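Local coordinates for protein aerobactin synthase IucC (Klebsiella pneumoniae, PDB 6CN7) that catalyses the final step of aerobactin biosynthesis, probably the ATP-dependent joining of a second N-acetyl-N-hydroxylysine to N-citryl-N-acetyl-N-hydroxylysine, at residues A21-Y25 with E26-H30; I124-D127 with A128-Q132; P382-G385 with A386-R390; S391-A395 with E396-T400. The protein carries 5 engineered substitutions. All blocks are in the same frame, centred on the assembly; numbering follows the deposited sequence.

Contact 1: A21-Y25 with E26-H30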
loop_
_atom_site.group_PDB
_atom_site.type_symbol
_atom_site.label_atom_id
_atom_site.label_comp_id
_atom_site.label_asym_id
_atom_site.label_seq_id
_atom_site.Cartn_x
_atom_site.Cartn_y
_atom_site.Cartn_z
ATOM N N ALA A 21 -32.107 -0.299 -12.366
ATOM C CA ALA A 21 -33.257 0.294 -11.693
ATOM C C ALA A 21 -32.944 1.694 -11.181
ATOM O O ALA A 21 -33.767 2.604 -11.318
ATOM C CB ALA A 21 -33.713 -0.605 -10.545
ATOM N N GLU A 22 -31.763 1.889 -10.590
ATOM C CA GLU A 22 -31.441 3.192 -10.017
ATOM C C GLU A 22 -31.133 4.215 -11.107
ATOM O O GLU A 22 -31.561 5.371 -11.018
ATOM C CB GLU A 22 -30.266 3.064 -9.046
ATOM C CG GLU A 22 -30.020 4.304 -8.185
ATOM C CD GLU A 22 -31.134 4.564 -7.188
ATOM O OE1 GLU A 22 -31.812 3.598 -6.783
ATOM O OE2 GLU A 22 -31.330 5.736 -6.808
ATOM N N LEU A 23 -30.394 3.812 -12.144
ATOM C CA LEU A 23 -30.103 4.738 -13.235
ATOM C C LEU A 23 -31.362 5.101 -14.012
ATOM O O LEU A 23 -31.453 6.206 -14.556
ATOM C CB LEU A 23 -29.054 4.141 -14.174
ATOM C CG LEU A 23 -27.644 3.991 -13.596
ATOM C CD1 LEU A 23 -26.777 3.166 -14.521
ATOM C CD2 LEU A 23 -27.008 5.350 -13.353
ATOM N N GLU A 24 -32.337 4.191 -14.079
ATOM C CA GLU A 24 -33.610 4.523 -14.715
ATOM C C GLU A 24 -34.416 5.473 -13.839
ATOM O O GLU A 24 -35.115 6.358 -14.346
ATOM C CB GLU A 24 -34.401 3.246 -15.001
ATOM C CG GLU A 24 -35.457 3.380 -16.104
ATOM C CD GLU A 24 -36.819 3.814 -15.585
ATOM O OE1 GLU A 24 -36.988 3.927 -14.349
ATOM O OE2 GLU A 24 -37.728 4.038 -16.419
ATOM N N TYR A 25 -34.324 5.307 -12.519
ATOM C CA TYR A 25 -34.977 6.233 -11.602
ATOM C C TYR A 25 -34.325 7.609 -11.660
ATOM O O TYR A 25 -35.008 8.630 -11.534
ATOM C CB TYR A 25 -34.935 5.672 -10.182
ATOM C CG TYR A 25 -35.598 6.562 -9.161
ATOM C CD1 TYR A 25 -36.965 6.784 -9.195
ATOM C CD2 TYR A 25 -34.857 7.180 -8.162
ATOM C CE1 TYR A 25 -37.577 7.598 -8.266
ATOM C CE2 TYR A 25 -35.463 7.997 -7.229
ATOM C CZ TYR A 25 -36.824 8.201 -7.285
ATOM O OH TYR A 25 -37.437 9.013 -6.359
ATOM N N GLU A 26 -33.007 7.654 -11.848
ATOM C CA GLU A 26 -32.291 8.911 -12.029
ATOM C C GLU A 26 -32.475 9.501 -13.421
ATOM O O GLU A 26 -31.941 10.581 -13.692
ATOM C CB GLU A 26 -30.800 8.708 -11.752
ATOM C CG GLU A 26 -30.464 8.461 -10.290
ATOM C CD GLU A 26 -30.774 9.658 -9.411
ATOM O OE1 GLU A 26 -30.861 10.784 -9.945
ATOM O OE2 GLU A 26 -30.931 9.474 -8.186
ATOM N N GLN A 27 -33.203 8.819 -14.306
ATOM C CA GLN A 27 -33.526 9.300 -15.646
ATOM C C GLN A 27 -32.317 9.335 -16.575
ATOM O O GLN A 27 -32.345 10.028 -17.598
ATOM C CB GLN A 27 -34.188 10.681 -15.600
ATOM C CG GLN A 27 -35.572 10.665 -14.972
ATOM C CD GLN A 27 -36.248 12.018 -15.011
ATOM O OE1 GLN A 27 -35.591 13.059 -14.941
ATOM N NE2 GLN A 27 -37.571 12.013 -15.132
ATOM N N VAL A 28 -31.250 8.600 -16.249
ATOM C CA VAL A 28 -30.170 8.403 -17.210
ATOM C C VAL A 28 -30.715 7.771 -18.483
ATOM O O VAL A 28 -30.246 8.066 -19.589
ATOM C CB VAL A 28 -29.050 7.550 -16.580
ATOM C CG1 VAL A 28 -27.971 7.213 -17.607
ATOM C CG2 VAL A 28 -28.447 8.281 -15.389
ATOM N N PHE A 29 -31.701 6.889 -18.347
ATOM C CA PHE A 29 -32.448 6.358 -19.477
ATOM C C PHE A 29 -33.840 5.990 -18.981
ATOM O O PHE A 29 -34.099 5.958 -17.776
ATOM C CB PHE A 29 -31.733 5.157 -20.107
ATOM C CG PHE A 29 -31.073 4.247 -19.111
ATOM C CD1 PHE A 29 -31.830 3.526 -18.205
ATOM C CD2 PHE A 29 -29.695 4.102 -19.090
ATOM C CE1 PHE A 29 -31.225 2.686 -17.291
ATOM C CE2 PHE A 29 -29.086 3.261 -18.177
ATOM C CZ PHE A 29 -29.851 2.553 -17.277
ATOM N N HIS A 30 -34.743 5.717 -19.921
ATOM C CA HIS A 30 -36.146 5.473 -19.607
ATOM C C HIS A 30 -36.556 4.093 -20.100
ATOM O O HIS A 30 -36.385 3.773 -21.283
ATOM C CB HIS A 30 -37.043 6.543 -20.233
ATOM C CG HIS A 30 -36.818 7.917 -19.684
ATOM N ND1 HIS A 30 -35.786 8.729 -20.106
ATOM C CD2 HIS A 30 -37.489 8.622 -18.743
ATOM C CE1 HIS A 30 -35.835 9.875 -19.451
ATOM N NE2 HIS A 30 -36.858 9.835 -18.618
#
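Leu23 meets both Val28 and Phe29 where helix 4-25 ends and the chain turns back beside its last turn. The tip of the Phe29 ring, CZ, rests against Leu23 CB at 3.6 Å, while the CD2 branch of Leu23 reaches Val28 CG2 at 3.8 Å. With chi1 at 38°, Phe29 CG sits between its own N and carbonyl carbon, which brings the ring back against Leu23 CB and the backbone of Glu24. The Phe29 carbonyl oxygen lies 3.4 Å from Glu24 CA, a CA-H...O contact, and CG of Glu24, whose chain bends at chi2, packs against the same oxygen.

Behind these side chains the backbone ends the helix in three bonds. Glu26 N still closes a helical bond to Glu22 O at 2.8 Å; then Gln27 adopts positive phi, its N makes a weak bond to Glu24 O at 3.1 Å, and Val28 N reaches back to Leu23 O at 2.9 Å with the N-H bent to 135°.

Glu22 and Glu26 run side by side, with their OE2 atoms 4.0 Å apart. Lys140 forms salt bridges to both and Arg492 to Glu22, which would probably offset their repulsion. Glu24 OE2 is taken by Ala31 N and Arg54. Leu83 of helix 76-87 packs on both Leu23 and Phe29.

The backbone bonds into the last turn, the positive phi at Gln27 and the apolar Leu23-Val28 pair together make a Schellman motif, the classic C-terminal stop of an alpha-helix, here leading into strand 32-33.

Contact 2: I124-D127 with A128-Q132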
loop_
_atom_site.group_PDB
_atom_site.type_symbol
_atom_site.label_atom_id
_atom_site.label_comp_id
_atom_site.label_asym_id
_atom_site.label_seq_id
_atom_site.Cartn_x
_atom_site.Cartn_y
_atom_site.Cartn_z
ATOM N N ILE A 124 -32.029 -11.846 12.502
ATOM C CA ILE A 124 -32.275 -10.838 13.533
ATOM C C ILE A 124 -31.820 -11.282 14.915
ATOM O O ILE A 124 -31.800 -10.462 15.841
ATOM C CB ILE A 124 -33.765 -10.446 13.590
ATOM C CG1 ILE A 124 -34.641 -11.669 13.881
ATOM C CG2 ILE A 124 -34.174 -9.778 12.282
ATOM C CD1 ILE A 124 -36.099 -11.335 14.124
ATOM N N ASP A 125 -31.443 -12.547 15.083
ATOM C CA ASP A 125 -30.935 -13.044 16.356
ATOM C C ASP A 125 -29.416 -13.025 16.447
ATOM O O ASP A 125 -28.872 -13.433 17.478
ATOM C CB ASP A 125 -31.438 -14.467 16.606
ATOM C CG ASP A 125 -32.862 -14.495 17.107
ATOM O OD1 ASP A 125 -33.388 -13.419 17.459
ATOM O OD2 ASP A 125 -33.459 -15.590 17.146
ATOM N N LEU A 126 -28.718 -12.573 15.411
ATOM C CA LEU A 126 -27.270 -12.468 15.490
ATOM C C LEU A 126 -26.865 -11.401 16.499
ATOM O O LEU A 126 -27.650 -10.528 16.873
ATOM C CB LEU A 126 -26.663 -12.118 14.130
ATOM C CG LEU A 126 -26.495 -13.245 13.107
ATOM C CD1 LEU A 126 -27.821 -13.708 12.680
ATOM C CD2 LEU A 126 -25.728 -12.761 11.906
ATOM N N ASP A 127 -25.612 -11.486 16.938
ATOM C CA ASP A 127 -25.008 -10.383 17.668
ATOM C C ASP A 127 -25.157 -9.102 16.859
ATOM O O ASP A 127 -24.961 -9.093 15.642
ATOM C CB ASP A 127 -23.532 -10.677 17.942
ATOM C CG ASP A 127 -22.829 -9.529 18.638
ATOM O OD1 ASP A 127 -23.093 -9.309 19.840
ATOM O OD2 ASP A 127 -22.013 -8.844 17.983
ATOM N N ALA A 128 -25.523 -8.018 17.545
ATOM C CA ALA A 128 -25.780 -6.756 16.857
ATOM C C ALA A 128 -24.622 -6.369 15.945
ATOM O O ALA A 128 -24.835 -5.898 14.823
ATOM C CB ALA A 128 -26.049 -5.651 17.878
ATOM N N ASP A 129 -23.386 -6.574 16.405
ATOM C CA ASP A 129 -22.226 -6.175 15.614
ATOM C C ASP A 129 -22.038 -7.067 14.394
ATOM O O ASP A 129 -21.574 -6.596 13.350
ATOM C CB ASP A 129 -20.967 -6.194 16.480
ATOM C CG ASP A 129 -21.021 -5.181 17.610
ATOM O OD1 ASP A 129 -21.675 -4.130 17.437
ATOM O OD2 ASP A 129 -20.412 -5.435 18.670
ATOM N N ARG A 130 -22.379 -8.352 14.501
ATOM C CA ARG A 130 -22.261 -9.232 13.346
ATOM C C ARG A 130 -23.344 -8.933 12.319
ATOM O O ARG A 130 -23.087 -8.966 11.109
ATOM C CB ARG A 130 -22.322 -10.694 13.792
ATOM C CG ARG A 130 -22.290 -11.702 12.648
ATOM C CD ARG A 130 -21.128 -11.486 11.700
ATOM N NE ARG A 130 -19.840 -11.483 12.390
ATOM C CZ ARG A 130 -19.060 -12.548 12.544
ATOM N NH1 ARG A 130 -17.909 -12.432 13.193
ATOM N NH2 ARG A 130 -19.419 -13.729 12.053
ATOM N N LEU A 131 -24.564 -8.641 12.777
ATOM C CA LEU A 131 -25.636 -8.300 11.849
ATOM C C LEU A 131 -25.289 -7.048 11.055
ATOM O O LEU A 131 -25.495 -6.998 9.836
ATOM C CB LEU A 131 -26.949 -8.111 12.610
ATOM C CG LEU A 131 -28.159 -7.659 11.783
ATOM C CD1 LEU A 131 -28.445 -8.625 10.643
ATOM C CD2 LEU A 131 -29.385 -7.512 12.676
ATOM N N GLN A 132 -24.739 -6.060 11.707
ATOM C CA GLN A 132 -24.336 -4.882 11.037
ATOM C C GLN A 132 -23.316 -5.181 9.980
ATOM O O GLN A 132 -23.371 -4.624 8.952
ATOM C CB GLN A 132 -23.845 -3.815 11.980
ATOM C CG GLN A 132 -23.228 -2.645 11.281
ATOM C CD GLN A 132 -22.942 -1.437 12.104
ATOM O OE1 GLN A 132 -22.503 -0.458 11.601
ATOM N NE2 GLN A 132 -23.213 -1.501 13.350
#
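Asp127 is the N-cap of helix 128-133, and its OD2 accepts from Asp129 N in a weak capping bond of 3.1 Å, the N-H bent to 132°. The carboxylate gets there because chi1 is 177°: CG stands opposite the backbone N and beside the carbonyl carbon, swinging the oxygen toward the first turn. The main chain of the same residue opens the helix, since Asp127 O takes Leu131 N at 2.9 Å in a nearly straight bond.

Around the cap lies a hydrophobic staple. Leu126, just before the N-cap, faces Leu131, the fourth residue after it, and their CB atoms are 4.3 Å apart. The CD2 branch of Leu126 also lies 3.7 Å from Arg130 CG. It touches the aliphatic root of the arginine, whose chain bends at chi2 and chi3 and carries the guanidinium away from Leu126 and the cap. Leu131 is buried and touches Thr372, whereas Ala128 touches Ser366 and Pro367 of strand 366-369, so the short helix is seated on that strand.

Asp127 and Asp129 cross with their carboxylate planes 77° apart and their OD2 atoms 3.8 Å from each other, and Asp127 OD2 also lies 3.2 Å from Asp129 CB. Two negative groups so close would probably be eased by the positive end of the helix dipole, offsetting part of their mutual repulsion. The chemistry is thus divided: a charged, solvent-facing cap with one weak bond, and an apolar staple beside it, joining the residue before the cap to the first turn.

Contact 3: P382-G385 with A386-R390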
loop_
_atom_site.group_PDB
_atom_site.type_symbol
_atom_site.label_atom_id
_atom_site.label_comp_id
_atom_site.label_asym_id
_atom_site.label_seq_id
_atom_site.Cartn_x
_atom_site.Cartn_y
_atom_site.Cartn_z
ATOM N N PRO A 382 -38.534 -10.725 4.146
ATOM C CA PRO A 382 -37.964 -9.506 4.737
ATOM C C PRO A 382 -37.700 -9.666 6.227
ATOM O O PRO A 382 -38.478 -10.287 6.954
ATOM C CB PRO A 382 -39.037 -8.444 4.469
ATOM C CG PRO A 382 -39.846 -8.980 3.351
ATOM C CD PRO A 382 -39.833 -10.465 3.504
ATOM N N LEU A 383 -36.585 -9.088 6.680
ATOM C CA LEU A 383 -36.282 -9.083 8.107
ATOM C C LEU A 383 -37.291 -8.256 8.889
ATOM O O LEU A 383 -37.575 -8.561 10.054
ATOM C CB LEU A 383 -34.871 -8.548 8.344
ATOM C CG LEU A 383 -33.745 -9.584 8.299
ATOM C CD1 LEU A 383 -33.664 -10.264 6.938
ATOM C CD2 LEU A 383 -32.424 -8.923 8.654
ATOM N N ILE A 384 -37.839 -7.209 8.272
ATOM C CA ILE A 384 -38.840 -6.391 8.945
ATOM C C ILE A 384 -40.068 -7.223 9.281
ATOM O O ILE A 384 -40.730 -6.987 10.299
ATOM C CB ILE A 384 -39.191 -5.165 8.078
ATOM C CG1 ILE A 384 -40.173 -4.254 8.821
ATOM C CG2 ILE A 384 -39.741 -5.610 6.718
ATOM C CD1 ILE A 384 -40.204 -2.831 8.286
ATOM N N GLY A 385 -40.392 -8.210 8.442
ATOM C CA GLY A 385 -41.469 -9.128 8.772
ATOM C C GLY A 385 -41.144 -10.018 9.953
ATOM O O GLY A 385 -42.039 -10.394 10.715
ATOM N N ALA A 386 -39.869 -10.371 10.123
ATOM C CA ALA A 386 -39.468 -11.144 11.293
ATOM C C ALA A 386 -39.658 -10.338 12.571
ATOM O O ALA A 386 -40.180 -10.857 13.565
ATOM C CB ALA A 386 -38.015 -11.595 11.154
ATOM N N TYR A 387 -39.243 -9.069 12.564
ATOM C CA TYR A 387 -39.476 -8.215 13.723
ATOM C C TYR A 387 -40.962 -8.095 14.026
ATOM O O TYR A 387 -41.374 -8.154 15.189
ATOM C CB TYR A 387 -38.870 -6.830 13.488
ATOM C CG TYR A 387 -37.359 -6.806 13.475
ATOM C CD1 TYR A 387 -36.629 -7.190 14.593
ATOM C CD2 TYR A 387 -36.663 -6.383 12.354
ATOM C CE1 TYR A 387 -35.250 -7.167 14.590
ATOM C CE2 TYR A 387 -35.281 -6.355 12.339
ATOM C CZ TYR A 387 -34.581 -6.748 13.461
ATOM O OH TYR A 387 -33.205 -6.723 13.456
ATOM N N ILE A 388 -41.784 -7.928 12.989
ATOM C CA ILE A 388 -43.217 -7.744 13.196
ATOM C C ILE A 388 -43.826 -8.978 13.843
ATOM O O ILE A 388 -44.638 -8.875 14.770
ATOM C CB ILE A 388 -43.903 -7.403 11.860
ATOM C CG1 ILE A 388 -43.523 -5.981 11.436
ATOM C CG2 ILE A 388 -45.423 -7.554 11.970
ATOM C CD1 ILE A 388 -43.966 -5.609 10.040
ATOM N N ASP A 389 -43.450 -10.166 13.366
ATOM C CA ASP A 389 -43.995 -11.395 13.936
ATOM C C ASP A 389 -43.666 -11.504 15.419
ATOM O O ASP A 389 -44.513 -11.912 16.223
ATOM C CB ASP A 389 -43.461 -12.607 13.177
ATOM C CG ASP A 389 -43.873 -12.610 11.719
ATOM O OD1 ASP A 389 -44.863 -11.927 11.379
ATOM O OD2 ASP A 389 -43.210 -13.296 10.915
ATOM N N ARG A 390 -42.444 -11.132 15.807
ATOM C CA ARG A 390 -42.041 -11.236 17.203
ATOM C C ARG A 390 -42.658 -10.153 18.075
ATOM O O ARG A 390 -42.748 -10.335 19.294
ATOM C CB ARG A 390 -40.520 -11.174 17.317
ATOM C CG ARG A 390 -39.839 -12.415 16.810
ATOM C CD ARG A 390 -38.434 -12.521 17.337
ATOM N NE ARG A 390 -37.742 -13.659 16.749
ATOM C CZ ARG A 390 -36.460 -13.932 16.949
ATOM N NH1 ARG A 390 -35.725 -13.145 17.724
ATOM N NH2 ARG A 390 -35.917 -14.993 16.369
#
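Gly385 O accepts from Asp389 N at 3.0 Å, with an N-H...O angle of 160° and the donor tilted from the carbonyl plane. The same oxygen has the Asp389 carboxylate close by: chi1 of -62° puts CG beside the backbone N, and OD2 comes to 3.1 Å from Gly385 O. Both are acceptors, so this approach is no bond and would probably be mildly unfavourable.

One residue back, Ile384 O receives Ile388 N at 3.0 Å and also has the Ile388 side chain against it, CG1 at 3.2 Å. Ile388 CD1 goes on to meet Ile384 CG1 at 4.2 Å, the apolar pair of this turn. Leu383 O takes Tyr387 N in its carbonyl plane at 3.1 Å. Tyr387 CD2 comes to 3.3 Å from Leu383 O. Ile384 CA lies at the edge of the tyrosine ring. At the start of the helix Pro382 O accepts weak bonds from Gly385 N and Ala386 N.

Helix 383-391 is wedged between others: Ile384 and Ile388 pack on Met498 of helix 475-499, Leu383 and Ala386 face helix 120-124, and Trp398 of helix 395-417 lies against Ile384, Tyr387 and Ile388.

Contact 4: S391-A395 with E396-T400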
loop_
_atom_site.group_PDB
_atom_site.type_symbol
_atom_site.label_atom_id
_atom_site.label_comp_id
_atom_site.label_asym_id
_atom_site.label_seq_id
_atom_site.Cartn_x
_atom_site.Cartn_y
_atom_site.Cartn_z
ATOM N N SER A 391 -43.076 -9.031 17.489
ATOM C CA SER A 391 -43.677 -7.970 18.288
ATOM C C SER A 391 -45.078 -8.344 18.752
ATOM O O SER A 391 -45.539 -7.848 19.785
ATOM C CB SER A 391 -43.723 -6.671 17.487
ATOM O OG SER A 391 -44.644 -6.769 16.413
ATOM N N GLY A 392 -45.762 -9.215 18.015
ATOM C CA GLY A 392 -47.162 -9.480 18.260
ATOM C C GLY A 392 -48.092 -8.391 17.779
ATOM O O GLY A 392 -49.309 -8.508 17.971
ATOM N N LEU A 393 -47.562 -7.340 17.162
ATOM C CA LEU A 393 -48.362 -6.243 16.644
ATOM C C LEU A 393 -48.745 -6.509 15.195
ATOM O O LEU A 393 -48.041 -7.216 14.468
ATOM C CB LEU A 393 -47.586 -4.928 16.730
ATOM C CG LEU A 393 -47.065 -4.528 18.109
ATOM C CD1 LEU A 393 -46.138 -3.327 17.993
ATOM C CD2 LEU A 393 -48.220 -4.229 19.047
ATOM N N ASP A 394 -49.867 -5.934 14.777
ATOM C CA ASP A 394 -50.192 -5.922 13.361
ATOM C C ASP A 394 -49.279 -4.935 12.643
ATOM O O ASP A 394 -48.770 -3.981 13.237
ATOM C CB ASP A 394 -51.662 -5.558 13.136
ATOM C CG ASP A 394 -51.995 -4.146 13.571
ATOM O OD1 ASP A 394 -51.165 -3.520 14.261
ATOM O OD2 ASP A 394 -53.092 -3.661 13.220
ATOM N N ALA A 395 -49.063 -5.184 11.351
ATOM C CA ALA A 395 -48.087 -4.406 10.598
ATOM C C ALA A 395 -48.330 -2.907 10.737
ATOM O O ALA A 395 -47.387 -2.134 10.945
ATOM C CB ALA A 395 -48.118 -4.819 9.128
ATOM N N GLU A 396 -49.589 -2.475 10.642
ATOM C CA GLU A 396 -49.876 -1.044 10.635
ATOM C C GLU A 396 -49.455 -0.381 11.943
ATOM O O GLU A 396 -48.849 0.697 11.931
ATOM C CB GLU A 396 -51.361 -0.809 10.362
ATOM C CG GLU A 396 -51.774 -1.130 8.933
ATOM C CD GLU A 396 -53.181 -0.673 8.611
ATOM O OE1 GLU A 396 -53.925 -0.320 9.551
ATOM O OE2 GLU A 396 -53.544 -0.661 7.415
ATOM N N THR A 397 -49.763 -1.005 13.081
ATOM C CA THR A 397 -49.365 -0.427 14.364
ATOM C C THR A 397 -47.853 -0.428 14.530
ATOM O O THR A 397 -47.297 0.481 15.158
ATOM C CB THR A 397 -50.019 -1.187 15.519
ATOM O OG1 THR A 397 -51.445 -1.105 15.402
ATOM C CG2 THR A 397 -49.592 -0.611 16.867
ATOM N N TRP A 398 -47.177 -1.443 13.994
ATOM C CA TRP A 398 -45.723 -1.500 14.078
ATOM C C TRP A 398 -45.092 -0.363 13.281
ATOM O O TRP A 398 -44.207 0.345 13.778
ATOM C CB TRP A 398 -45.235 -2.859 13.573
ATOM C CG TRP A 398 -43.809 -3.178 13.886
ATOM C CD1 TRP A 398 -43.350 -3.985 14.885
ATOM C CD2 TRP A 398 -42.652 -2.713 13.183
ATOM N NE1 TRP A 398 -41.978 -4.048 14.852
ATOM C CE2 TRP A 398 -41.525 -3.274 13.816
ATOM C CE3 TRP A 398 -42.459 -1.874 12.082
ATOM C CZ2 TRP A 398 -40.225 -3.022 13.385
ATOM C CZ3 TRP A 398 -41.168 -1.626 11.655
ATOM C CH2 TRP A 398 -40.068 -2.198 12.306
ATOM N N LEU A 399 -45.547 -0.168 12.039
ATOM C CA LEU A 399 -45.038 0.930 11.222
ATOM C C LEU A 399 -45.288 2.279 11.885
ATOM O O LEU A 399 -44.412 3.151 11.881
ATOM C CB LEU A 399 -45.680 0.892 9.834
ATOM C CG LEU A 399 -45.000 0.004 8.791
ATOM C CD1 LEU A 399 -45.026 -1.452 9.202
ATOM C CD2 LEU A 399 -45.673 0.176 7.441
ATOM N N THR A 400 -46.485 2.476 12.444
ATOM C CA THR A 400 -46.780 3.733 13.124
ATOM C C THR A 400 -45.770 3.997 14.234
ATOM O O THR A 400 -45.275 5.121 14.382
ATOM C CB THR A 400 -48.204 3.707 13.687
ATOM O OG1 THR A 400 -49.144 3.614 12.610
ATOM C CG2 THR A 400 -48.497 4.971 14.502
#
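Trp398 and Ser391 form the close-packed side of this turn between helices 383-391 and 395-417. The pyrrole edge of the indole faces the serine: Ser391 OG lies 3.4 Å from Trp398 CD1, near the ring plane, and Ser391 CB lies in that plane too. The hydroxyl is fixed by other bonds. Leu393 N donates to it at 3.1 Å, closing an ST turn, and it is also hydrogen-bonded to Ile388 O, one turn back in the same helix as Ser391. Beside it Leu393 CD1 approaches Trp398 CD1 obliquely at 4.2 Å; because Leu393 precedes the N-cap and Trp398 is the fourth residue after it, this is a hydrophobic staple. Trp398 NE1 finds its partner in Gly435 O, and the buried ring touches Pro437 of strand 436-442.

The looser side faces solvent. Here Asp394 is the N-cap, with CG between its N and carbonyl carbon at chi1 65°. Its OD1 is modelled as accepting from Thr397 N and Thr397 OG1, but it is crowded against Thr397, so both bonds are less sure. The two side chains cross at about a right angle. Glu396 leaves the cap on an extended chain and pairs with Arg507.

Firmer backbone bonds follow: Asp394 O takes Trp398 N at 3.1 Å, Ala395 O takes Leu399 N at 2.9 Å, and Glu396 O is gripped from opposite faces by Thr400 N and OG1. The chemistry implies an acidic cap at the exposed helix start, where the positive helix end would probably stabilise the carboxylate, while the buried indole and staple hold the preceding turn against it.

In the fold
Contact 3 is the most buried of the four, contact 2 lies at the surface, and contacts 1 and 4 are partly buried. Contacts 2, 3 and 4 form a connected group: Asp125 bridges to Arg390 and Ile124 packs on Tyr387 and Ala386, while helix 383-391 of contact 3 runs into the turn of contact 4, the two joined again through Trp398. Contact 1 stands apart, its nearest atoms about 17 Å from contact 3. Contacts 2 and 4 both begin helices with an aspartate cap and a staple, contact 1 ends one through the backbone bonds of a Schellman motif, and contact 3, within a helix, relies on backbone bonds and apolar packing.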